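Local coordinates for uncharacterized protein (Bacillus thuringiensis serovar kurstaki, PDB 4XE8) that is a ParM-type bacterial actin that binds ADP and probably forms filaments of the kind that segregate plasmid DNA, at residues Lys21-Phe26 against Ser399-Ser404; Val206-Phe211 against Tyr407-Leu412; Ile368-Gly373 against Ile391-Ile396. The protein carries 2 engineered substitutions. All coordinates share one frame; numbering follows the deposited sequence.

Contact 1: Lys21-Phe26 against Ser399-Ser404; sequences KAKISF and SAYFTS. With ADP (adenosine-5'-diphosphate), chain C.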
loop_
_atom_site.group_PDB
_atom_site.type_symbol
_atom_site.label_atom_id
_atom_site.label_comp_id
_atom_site.label_asym_id
_atom_site.label_seq_id
_atom_site.Cartn_x
_atom_site.Cartn_y
_atom_site.Cartn_z
ATOM N N LYS A 21 -5.559 -0.390 -2.902
ATOM C CA LYS A 21 -4.550 -1.371 -3.286
ATOM C C LYS A 21 -4.392 -2.469 -2.240
ATOM O O LYS A 21 -4.709 -2.280 -1.065
ATOM C CB LYS A 21 -3.191 -0.696 -3.507
ATOM C CG LYS A 21 -3.238 0.640 -4.228
ATOM C CD LYS A 21 -1.834 1.167 -4.498
ATOM C CE LYS A 21 -1.301 1.978 -3.328
ATOM N NZ LYS A 21 -2.074 3.237 -3.134
ATOM N N ALA A 22 -3.899 -3.619 -2.683
ATOM C CA ALA A 22 -3.417 -4.650 -1.777
ATOM C C ALA A 22 -1.897 -4.605 -1.797
ATOM O O ALA A 22 -1.281 -4.856 -2.830
ATOM C CB ALA A 22 -3.927 -6.019 -2.184
ATOM N N LYS A 23 -1.294 -4.267 -0.662
ATOM C CA LYS A 23 0.149 -4.065 -0.609
ATOM C C LYS A 23 0.866 -5.200 0.116
ATOM O O LYS A 23 0.369 -5.734 1.109
ATOM C CB LYS A 23 0.471 -2.726 0.059
ATOM C CG LYS A 23 -0.020 -1.522 -0.734
ATOM C CD LYS A 23 0.605 -0.221 -0.259
ATOM C CE LYS A 23 -0.163 0.375 0.902
ATOM N NZ LYS A 23 0.314 1.750 1.230
ATOM N N ILE A 24 2.040 -5.560 -0.392
ATOM C CA ILE A 24 2.841 -6.620 0.200
ATOM C C ILE A 24 4.315 -6.226 0.279
ATOM O O ILE A 24 4.869 -5.648 -0.656
ATOM C CB ILE A 24 2.702 -7.941 -0.599
ATOM C CG1 ILE A 24 3.590 -9.037 -0.000
ATOM C CG2 ILE A 24 3.034 -7.716 -2.065
ATOM C CD1 ILE A 24 3.646 -10.306 -0.830
ATOM N N SER A 25 4.936 -6.516 1.417
ATOM C CA SER A 25 6.379 -6.394 1.564
ATOM C C SER A 25 6.934 -7.757 1.948
ATOM O O SER A 25 6.531 -8.326 2.960
ATOM C CB SER A 25 6.745 -5.345 2.616
ATOM O OG SER A 25 6.383 -4.043 2.192
ATOM N N PHE A 26 7.846 -8.286 1.140
ATOM C CA PHE A 26 8.360 -9.630 1.375
ATOM C C PHE A 26 9.879 -9.705 1.260
ATOM O O PHE A 26 10.517 -8.815 0.700
ATOM C CB PHE A 26 7.714 -10.624 0.401
ATOM C CG PHE A 26 8.160 -10.454 -1.026
ATOM C CD1 PHE A 26 7.556 -9.517 -1.849
ATOM C CD2 PHE A 26 9.182 -11.232 -1.546
ATOM C CE1 PHE A 26 7.964 -9.356 -3.160
ATOM C CE2 PHE A 26 9.596 -11.075 -2.855
ATOM C CZ PHE A 26 8.986 -10.136 -3.663
ATOM N N SER A 399 8.134 5.373 2.792
ATOM C CA SER A 399 7.033 5.750 3.675
ATOM C C SER A 399 5.693 5.158 3.243
ATOM O O SER A 399 4.817 4.924 4.076
ATOM C CB SER A 399 6.921 7.274 3.753
ATOM O OG SER A 399 5.827 7.656 4.564
ATOM N N ALA A 400 5.534 4.922 1.944
ATOM C CA ALA A 400 4.277 4.405 1.411
ATOM C C ALA A 400 4.017 2.974 1.870
ATOM O O ALA A 400 2.872 2.580 2.090
ATOM C CB ALA A 400 4.276 4.480 -0.109
ATOM N N TYR A 401 5.086 2.200 2.020
ATOM C CA TYR A 401 4.956 0.808 2.424
ATOM C C TYR A 401 5.322 0.593 3.887
ATOM O O TYR A 401 5.692 -0.510 4.278
ATOM C CB TYR A 401 5.822 -0.083 1.535
ATOM C CG TYR A 401 5.264 -0.249 0.145
ATOM C CD1 TYR A 401 4.308 -1.220 -0.125
ATOM C CD2 TYR A 401 5.678 0.572 -0.895
ATOM C CE1 TYR A 401 3.784 -1.374 -1.391
ATOM C CE2 TYR A 401 5.158 0.426 -2.168
ATOM C CZ TYR A 401 4.211 -0.549 -2.409
ATOM O OH TYR A 401 3.689 -0.704 -3.672
ATOM N N PHE A 402 5.203 1.646 4.690
ATOM C CA PHE A 402 5.578 1.591 6.102
ATOM C C PHE A 402 4.865 0.468 6.847
ATOM O O PHE A 402 5.497 -0.329 7.541
ATOM C CB PHE A 402 5.280 2.929 6.781
ATOM C CG PHE A 402 5.607 2.954 8.248
ATOM C CD1 PHE A 402 6.874 3.306 8.680
ATOM C CD2 PHE A 402 4.644 2.639 9.196
ATOM C CE1 PHE A 402 7.179 3.339 10.025
ATOM C CE2 PHE A 402 4.945 2.666 10.545
ATOM C CZ PHE A 402 6.214 3.015 10.959
ATOM N N THR A 403 3.547 0.413 6.696
ATOM C CA THR A 403 2.727 -0.534 7.439
ATOM C C THR A 403 3.015 -1.982 7.044
ATOM O O THR A 403 3.185 -2.843 7.908
ATOM C CB THR A 403 1.233 -0.234 7.243
ATOM O OG1 THR A 403 0.924 1.032 7.839
ATOM C CG2 THR A 403 0.380 -1.309 7.895
ATOM N N SER A 404 3.077 -2.249 5.743
ATOM C CA SER A 404 3.364 -3.598 5.270
ATOM C C SER A 404 4.789 -4.005 5.639
ATOM O O SER A 404 5.052 -5.172 5.929
ATOM C CB SER A 404 3.154 -3.704 3.758
ATOM O OG SER A 404 4.091 -2.912 3.053
HETATM P PB ADP C . -3.079 3.305 0.393
HETATM O O1B ADP C . -3.199 2.341 -0.761
HETATM O O2B ADP C . -4.400 3.848 0.900
HETATM O O3B ADP C . -2.150 2.857 1.495
HETATM P PA ADP C . -0.776 4.881 -0.092
HETATM O O1A ADP C . 0.051 3.755 -0.666
HETATM O O2A ADP C . -0.524 5.323 1.332
HETATM O O3A ADP C . -2.353 4.587 -0.255
HETATM O "O5'" ADP C . -0.604 6.156 -1.060
HETATM C "C5'" ADP C . -1.035 7.452 -0.653
HETATM C "C4'" ADP C . -0.822 8.413 -1.814
HETATM O "O4'" ADP C . 0.559 8.771 -1.903
HETATM C "C3'" ADP C . -1.202 7.776 -3.140
HETATM O "O3'" ADP C . -2.050 8.682 -3.849
HETATM C "C2'" ADP C . 0.099 7.617 -3.900
HETATM O "O2'" ADP C . -0.082 7.868 -5.295
HETATM C "C1'" ADP C . 0.999 8.657 -3.256
HETATM N N9 ADP C . 2.432 8.282 -3.315
HETATM C C8 ADP C . 2.980 7.093 -2.999
HETATM N N7 ADP C . 4.329 7.116 -3.179
HETATM C C5 ADP C . 4.657 8.345 -3.622
HETATM C C6 ADP C . 5.898 9.053 -4.012
HETATM N N6 ADP C . 7.106 8.441 -3.967
HETATM N N1 ADP C . 5.787 10.338 -4.416
HETATM C C2 ADP C . 4.601 10.970 -4.471
HETATM N N3 ADP C . 3.437 10.391 -4.136
HETATM C C4 ADP C . 3.402 9.106 -3.713
#
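Lys-23 and Ser-25 carry this contact from strand 21-27, their side chains pointing toward the turn and first helical residues of 399-404. Two residues earlier on the strand, Lys-21 bends at its last two torsions and delivers NZ to the nucleotide, 2.8 Å from ADP O1B and 3.2 Å from the bridging O3A. Lys-23 is the hub. Its chain lies against the ring of Tyr-401, Lys-23 CD coming within 3.6 Å of Tyr-401 CE1 as the two side chains cross at a slant, and the turn at chi3 (-86°) then carries the amine away from the ring toward the phosphates. There Lys-23 NZ is gripped by three oxygens: Ala-400 O at 2.8 Å, ADP O1A at 2.8 Å and ADP O3B at 2.7 Å. NZ meets the Ala-400 oxygen at a C=O...N angle of 152°, somewhat out of the carbonyl plane. One ammonium group thus ties the diphosphate to the type I turn Ser-399 to Phe-402, with a bound magnesium ion about 4 Å from the side chain of Lys-23. Ile-24 turns its back on the turn and packs on helix 124-140. Ser-25 OG meets Ser-404 OG at 2.7 Å, a bond in which either hydroxyl could be the donor, and it is also hydrogen-bonded to Ser-35. Ser-404 places its OG between backbone N and carbonyl carbon (chi1 66°), beside the edge of the Tyr-401 ring and in its plane. Tyr-401 itself occupies the N-cap position of helix 402-414. Strands 13-17 and 21-27, with the lysines directed at the phosphates, fit the phosphate-binding beta hairpin of the actin superfamily, here braced against the start of the C-terminal helix.

Contact 2: Val206-Phe211 against Tyr407-Leu412; sequences VLAILF and YLIANL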
loop_
_atom_site.group_PDB
_atom_site.type_symbol
_atom_site.label_atom_id
_atom_site.label_comp_id
_atom_site.label_asym_id
_atom_site.label_seq_id
_atom_site.Cartn_x
_atom_site.Cartn_y
_atom_site.Cartn_z
ATOM N N VAL A 206 4.374 -0.376 14.193
ATOM C CA VAL A 206 5.305 0.743 14.100
ATOM C C VAL A 206 6.755 0.309 13.852
ATOM O O VAL A 206 7.645 1.148 13.718
ATOM C CB VAL A 206 5.243 1.603 15.385
ATOM C CG1 VAL A 206 6.115 1.010 16.485
ATOM C CG2 VAL A 206 5.640 3.033 15.092
ATOM N N LEU A 207 6.983 -0.999 13.764
ATOM C CA LEU A 207 8.337 -1.553 13.675
ATOM C C LEU A 207 9.202 -0.969 12.556
ATOM O O LEU A 207 10.428 -0.943 12.669
ATOM C CB LEU A 207 8.270 -3.071 13.508
ATOM C CG LEU A 207 7.971 -3.876 14.773
ATOM C CD1 LEU A 207 7.862 -5.353 14.442
ATOM C CD2 LEU A 207 9.035 -3.636 15.836
ATOM N N ALA A 208 8.572 -0.497 11.484
ATOM C CA ALA A 208 9.318 0.015 10.338
ATOM C C ALA A 208 9.911 1.400 10.594
ATOM O O ALA A 208 10.669 1.914 9.772
ATOM C CB ALA A 208 8.430 0.048 9.101
ATOM N N ILE A 209 9.571 2.003 11.729
ATOM C CA ILE A 209 10.088 3.327 12.062
ATOM C C ILE A 209 11.502 3.233 12.629
ATOM O O ILE A 209 12.240 4.219 12.642
ATOM C CB ILE A 209 9.178 4.068 13.074
ATOM C CG1 ILE A 209 9.369 5.583 12.965
ATOM C CG2 ILE A 209 9.440 3.601 14.501
ATOM C CD1 ILE A 209 8.987 6.146 11.613
ATOM N N LEU A 210 11.879 2.040 13.081
ATOM C CA LEU A 210 13.170 1.846 13.735
ATOM C C LEU A 210 14.042 0.802 13.047
ATOM O O LEU A 210 15.269 0.862 13.131
ATOM C CB LEU A 210 12.968 1.446 15.198
ATOM C CG LEU A 210 12.463 2.528 16.150
ATOM C CD1 LEU A 210 12.301 1.968 17.554
ATOM C CD2 LEU A 210 13.405 3.724 16.148
ATOM N N PHE A 211 13.415 -0.155 12.371
ATOM C CA PHE A 211 14.154 -1.297 11.849
ATOM C C PHE A 211 14.004 -1.499 10.347
ATOM O O PHE A 211 12.974 -1.178 9.753
ATOM C CB PHE A 211 13.727 -2.570 12.583
ATOM C CG PHE A 211 13.931 -2.503 14.068
ATOM C CD1 PHE A 211 15.182 -2.716 14.620
ATOM C CD2 PHE A 211 12.873 -2.212 14.912
ATOM C CE1 PHE A 211 15.374 -2.648 15.989
ATOM C CE2 PHE A 211 13.057 -2.141 16.282
ATOM C CZ PHE A 211 14.311 -2.360 16.820
ATOM N N TYR A 407 4.661 -5.037 9.226
ATOM C CA TYR A 407 4.094 -6.374 9.348
ATOM C C TYR A 407 5.106 -7.440 8.944
ATOM O O TYR A 407 5.143 -8.522 9.529
ATOM C CB TYR A 407 2.829 -6.502 8.497
ATOM C CG TYR A 407 1.669 -5.658 8.981
ATOM C CD1 TYR A 407 1.660 -5.119 10.261
ATOM C CD2 TYR A 407 0.579 -5.403 8.157
ATOM C CE1 TYR A 407 0.602 -4.349 10.706
ATOM C CE2 TYR A 407 -0.484 -4.636 8.593
ATOM C CZ TYR A 407 -0.467 -4.112 9.868
ATOM O OH TYR A 407 -1.524 -3.346 10.305
ATOM N N LEU A 408 5.926 -7.128 7.946
ATOM C CA LEU A 408 6.970 -8.043 7.497
ATOM C C LEU A 408 8.008 -8.266 8.587
ATOM O O LEU A 408 8.372 -9.401 8.891
ATOM C CB LEU A 408 7.652 -7.512 6.236
ATOM C CG LEU A 408 8.918 -8.261 5.818
ATOM C CD1 LEU A 408 8.596 -9.705 5.461
ATOM C CD2 LEU A 408 9.607 -7.562 4.659
ATOM N N ILE A 409 8.485 -7.168 9.163
ATOM C CA ILE A 409 9.465 -7.225 10.236
ATOM C C ILE A 409 8.906 -8.002 11.424
ATOM O O ILE A 409 9.598 -8.835 12.011
ATOM C CB ILE A 409 9.886 -5.811 10.678
ATOM C CG1 ILE A 409 10.566 -5.081 9.517
ATOM C CG2 ILE A 409 10.808 -5.878 11.884
ATOM C CD1 ILE A 409 10.730 -3.593 9.737
ATOM N N ALA A 410 7.647 -7.739 11.759
ATOM C CA ALA A 410 6.970 -8.463 12.828
ATOM C C ALA A 410 6.906 -9.951 12.512
ATOM O O ALA A 410 7.014 -10.791 13.405
ATOM C CB ALA A 410 5.568 -7.905 13.048
ATOM N N ASN A 411 6.741 -10.271 11.233
ATOM C CA ASN A 411 6.654 -11.658 10.800
ATOM C C ASN A 411 7.993 -12.377 10.933
ATOM O O ASN A 411 8.046 -13.523 11.377
ATOM C CB ASN A 411 6.160 -11.738 9.356
ATOM C CG ASN A 411 5.570 -13.093 9.016
ATOM O OD1 ASN A 411 5.487 -13.979 9.866
ATOM N ND2 ASN A 411 5.142 -13.255 7.767
ATOM N N LEU A 412 9.072 -11.700 10.550
ATOM C CA LEU A 412 10.407 -12.280 10.656
ATOM C C LEU A 412 10.766 -12.533 12.115
ATOM O O LEU A 412 11.367 -13.552 12.444
ATOM C CB LEU A 412 11.452 -11.371 10.005
ATOM C CG LEU A 412 12.902 -11.843 10.142
ATOM C CD1 LEU A 412 13.070 -13.251 9.583
ATOM C CD2 LEU A 412 13.861 -10.874 9.465
#
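Ile-409 and Leu-207 bury most of the surface in this apolar contact, and Phe-211 adds a smaller share. Ile-409 projects from helix 402-414 toward the bend 206-211 and uses both of its branches. On the shorter one, Ile-409 CG2 lies 3.9 Å from Leu-207 CD1. The longer branch leaves beside the backbone N (chi1 -63°) and continues extended, which carries Ile-409 CD1 up to the bend, 3.9 Å from Ala-208 CA and 3.3 Å from Phe-211 O. A methyl group therefore sits against a main-chain carbonyl, and Phe-211 CB touches the same methyl, 4.3 Å from Ile-409 CD1. Leu-207 answers from the other segment: its CD1 reaches past Ile-409 to the helix backbone, lying 3.6 Å from Ala-410 N and 3.7 Å from Ala-410 CB. The leucine methyl thus sits on both the backbone and the side chain of Ala-410. Residues 206-211 belong to the connection between the two large sheets, leading from strand 188-197 to strand 231-237. In an actin-type fold such a connection passes between the two domains, and here it lies alongside the C-terminal helix. The bend is closed on itself by backbone bonds, among them Phe-211 N to Leu-207 O at 3.1 Å, which bring Leu-207, Ala-208 and Phe-211 to the one isoleucine. No hydrogen bond passes between the two segments, but the OG of Ser-406, one residue before 407-412, accepts the N-H of Ala-208. Beyond its CB, the Phe-211 side chain leads away from the helix, and its ring touches Glu-217 and Val-219 among others.

Contact 3: Ile368-Gly373 against Ile391-Ile396; sequences IVVGGG and ILPKNI. With ADP (adenosine-5'-diphosphate), chain C.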
loop_
_atom_site.group_PDB
_atom_site.type_symbol
_atom_site.label_atom_id
_atom_site.label_comp_id
_atom_site.label_asym_id
_atom_site.label_seq_id
_atom_site.Cartn_x
_atom_site.Cartn_y
_atom_site.Cartn_z
ATOM N N ILE A 368 3.863 9.958 14.861
ATOM C CA ILE A 368 4.535 9.369 13.714
ATOM C C ILE A 368 3.644 9.447 12.484
ATOM O O ILE A 368 2.481 9.043 12.521
ATOM C CB ILE A 368 4.929 7.914 13.994
ATOM C CG1 ILE A 368 5.745 7.846 15.287
ATOM C CG2 ILE A 368 5.712 7.336 12.831
ATOM C CD1 ILE A 368 6.056 6.453 15.745
ATOM N N VAL A 369 4.192 9.982 11.397
ATOM C CA VAL A 369 3.427 10.202 10.177
ATOM C C VAL A 369 4.002 9.383 9.025
ATOM O O VAL A 369 5.161 9.555 8.644
ATOM C CB VAL A 369 3.405 11.693 9.791
ATOM C CG1 VAL A 369 2.451 11.929 8.633
ATOM C CG2 VAL A 369 3.008 12.543 10.990
ATOM N N VAL A 370 3.188 8.483 8.481
ATOM C CA VAL A 370 3.640 7.575 7.434
ATOM C C VAL A 370 2.649 7.523 6.276
ATOM O O VAL A 370 1.665 8.264 6.255
ATOM C CB VAL A 370 3.852 6.151 7.984
ATOM C CG1 VAL A 370 4.878 6.163 9.110
ATOM C CG2 VAL A 370 2.535 5.570 8.472
ATOM N N GLY A 371 2.914 6.643 5.314
ATOM C CA GLY A 371 2.046 6.489 4.162
ATOM C C GLY A 371 2.535 7.283 2.967
ATOM O O GLY A 371 3.466 8.082 3.078
ATOM N N GLY A 372 1.906 7.066 1.817
ATOM C CA GLY A 372 2.290 7.758 0.601
ATOM C C GLY A 372 1.994 9.244 0.652
ATOM O O GLY A 372 2.596 10.028 -0.082
ATOM N N GLY A 373 1.059 9.632 1.517
ATOM C CA GLY A 373 0.695 11.028 1.682
ATOM C C GLY A 373 1.859 11.882 2.150
ATOM O O GLY A 373 1.930 13.073 1.844
ATOM N N ILE A 391 7.366 12.626 14.099
ATOM C CA ILE A 391 8.406 11.744 13.588
ATOM C C ILE A 391 8.088 11.260 12.181
ATOM O O ILE A 391 7.147 10.495 11.977
ATOM C CB ILE A 391 8.611 10.512 14.494
ATOM C CG1 ILE A 391 8.993 10.939 15.913
ATOM C CG2 ILE A 391 9.675 9.593 13.908
ATOM C CD1 ILE A 391 9.210 9.776 16.861
ATOM N N LEU A 392 8.873 11.713 11.211
ATOM C CA LEU A 392 8.803 11.158 9.868
ATOM C C LEU A 392 9.775 9.995 9.771
ATOM O O LEU A 392 10.809 9.998 10.437
ATOM C CB LEU A 392 9.126 12.216 8.810
ATOM C CG LEU A 392 8.156 13.394 8.713
ATOM C CD1 LEU A 392 8.380 14.180 7.431
ATOM C CD2 LEU A 392 6.723 12.901 8.802
ATOM N N PRO A 393 9.444 8.987 8.952
ATOM C CA PRO A 393 10.408 7.900 8.783
ATOM C C PRO A 393 11.689 8.422 8.150
ATOM O O PRO A 393 11.644 9.279 7.259
ATOM C CB PRO A 393 9.679 6.915 7.865
ATOM C CG PRO A 393 8.675 7.748 7.141
ATOM C CD PRO A 393 8.244 8.800 8.119
ATOM N N LYS A 394 12.817 7.922 8.635
ATOM C CA LYS A 394 14.121 8.411 8.212
ATOM C C LYS A 394 14.442 7.970 6.793
ATOM O O LYS A 394 14.882 8.771 5.965
ATOM C CB LYS A 394 15.185 7.937 9.193
ATOM C CG LYS A 394 14.979 8.505 10.586
ATOM C CD LYS A 394 14.966 10.028 10.541
ATOM C CE LYS A 394 14.760 10.638 11.919
ATOM N NZ LYS A 394 15.052 12.099 11.895
ATOM N N ASN A 395 14.213 6.694 6.516
ATOM C CA ASN A 395 14.184 6.209 5.145
ATOM C C ASN A 395 12.852 6.601 4.520
ATOM O O ASN A 395 12.014 5.752 4.221
ATOM C CB ASN A 395 14.390 4.695 5.098
ATOM C CG ASN A 395 13.567 3.965 6.141
ATOM O OD1 ASN A 395 12.982 4.586 7.032
ATOM N ND2 ASN A 395 13.523 2.642 6.042
ATOM N N ILE A 396 12.675 7.904 4.322
ATOM C CA ILE A 396 11.379 8.480 3.980
ATOM C C ILE A 396 10.899 8.042 2.597
ATOM O O ILE A 396 9.714 8.149 2.278
ATOM C CB ILE A 396 11.435 10.026 4.054
ATOM C CG1 ILE A 396 10.027 10.627 4.064
ATOM C CG2 ILE A 396 12.273 10.592 2.920
ATOM C CD1 ILE A 396 9.996 12.093 4.429
HETATM P PB ADP C . -3.079 3.305 0.393
HETATM O O1B ADP C . -3.199 2.341 -0.761
HETATM O O2B ADP C . -4.400 3.848 0.900
HETATM O O3B ADP C . -2.150 2.857 1.495
HETATM P PA ADP C . -0.776 4.881 -0.092
HETATM O O1A ADP C . 0.051 3.755 -0.666
HETATM O O2A ADP C . -0.524 5.323 1.332
HETATM O O3A ADP C . -2.353 4.587 -0.255
HETATM O "O5'" ADP C . -0.604 6.156 -1.060
HETATM C "C5'" ADP C . -1.035 7.452 -0.653
HETATM C "C4'" ADP C . -0.822 8.413 -1.814
HETATM O "O4'" ADP C . 0.559 8.771 -1.903
HETATM C "C3'" ADP C . -1.202 7.776 -3.140
HETATM O "O3'" ADP C . -2.050 8.682 -3.849
HETATM C "C2'" ADP C . 0.099 7.617 -3.900
HETATM O "O2'" ADP C . -0.082 7.868 -5.295
HETATM C "C1'" ADP C . 0.999 8.657 -3.256
HETATM N N9 ADP C . 2.432 8.282 -3.315
HETATM C C8 ADP C . 2.980 7.093 -2.999
HETATM N N7 ADP C . 4.329 7.116 -3.179
HETATM C C5 ADP C . 4.657 8.345 -3.622
HETATM C C6 ADP C . 5.898 9.053 -4.012
HETATM N N6 ADP C . 7.106 8.441 -3.967
HETATM N N1 ADP C . 5.787 10.338 -4.416
HETATM C C2 ADP C . 4.601 10.970 -4.471
HETATM N N3 ADP C . 3.437 10.391 -4.136
HETATM C C4 ADP C . 3.402 9.106 -3.713
#
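The flat groups that meet between Ile-368-Val-370 and Ile-391-Pro-393 are peptide units. The carbonyl of Ile-391 receives the N-H of Val-369 at an N to O distance of 3.1 Å, nearly straight at the hydrogen (164°), although the donor is tilted 29° out of the carbonyl plane. The same oxygen also takes a CA-H...O contact from Ile-368 CA at 3.3 Å. One residue further on, the carbonyl oxygen of Val-369 points at the CD of Pro-393, 3.2 Å away. Side chains flank these peptides. Ile-368 and Ile-391 lie side by side and point the same way, on the same face of the sheet, with Ile-368 CG1 at 4.0 Å from Ile-391 CB. Leu-392 starts away from the strand, but its end turns back to put CD2 3.7 Å from Val-369 CB. Ile-368 and Ile-391 form a parallel bridge, which makes 390-391 the edge strand beside 366-370 in the five-stranded sheet of the nucleotide-binding fold. Strand 366-370 then runs into Gly-371-Gly-372-Gly-373, which matches the glycine-rich adenosine motif of actin-like ATPases. Gly-372 N donates to ADP O2A at 3.0 Å with an angle of 166° at the hydrogen, while its carbonyl carbon lies against the ribose, 3.0 Å from ADP O4'. Gly-371, at a positive phi, makes the turn from the strand into this loop, and its carbonyl is hydrogen-bonded to Ser-399.

All three contacts are buried, but only contact 1 lies near the middle of the chain; contacts 2 and 3 sit farther out. Contacts 1 and 2 share helix 402-414, one at its start and one further along, and the ring of Phe-402 packs on the bend of contact 2 and on Val-370 of contact 3. Contacts 1 and 3 converge on ADP from different regions, lysine amines in one and a glycine N-H in the other. Chemistry follows place: amines at the phosphates and a serine pair along the strand in contact 1, aliphatic packing in contact 2, and a sheet edge with one backbone bond in contact 3. Ile-209 and Val-206 meet Ile-368, joining contacts 2 and 3.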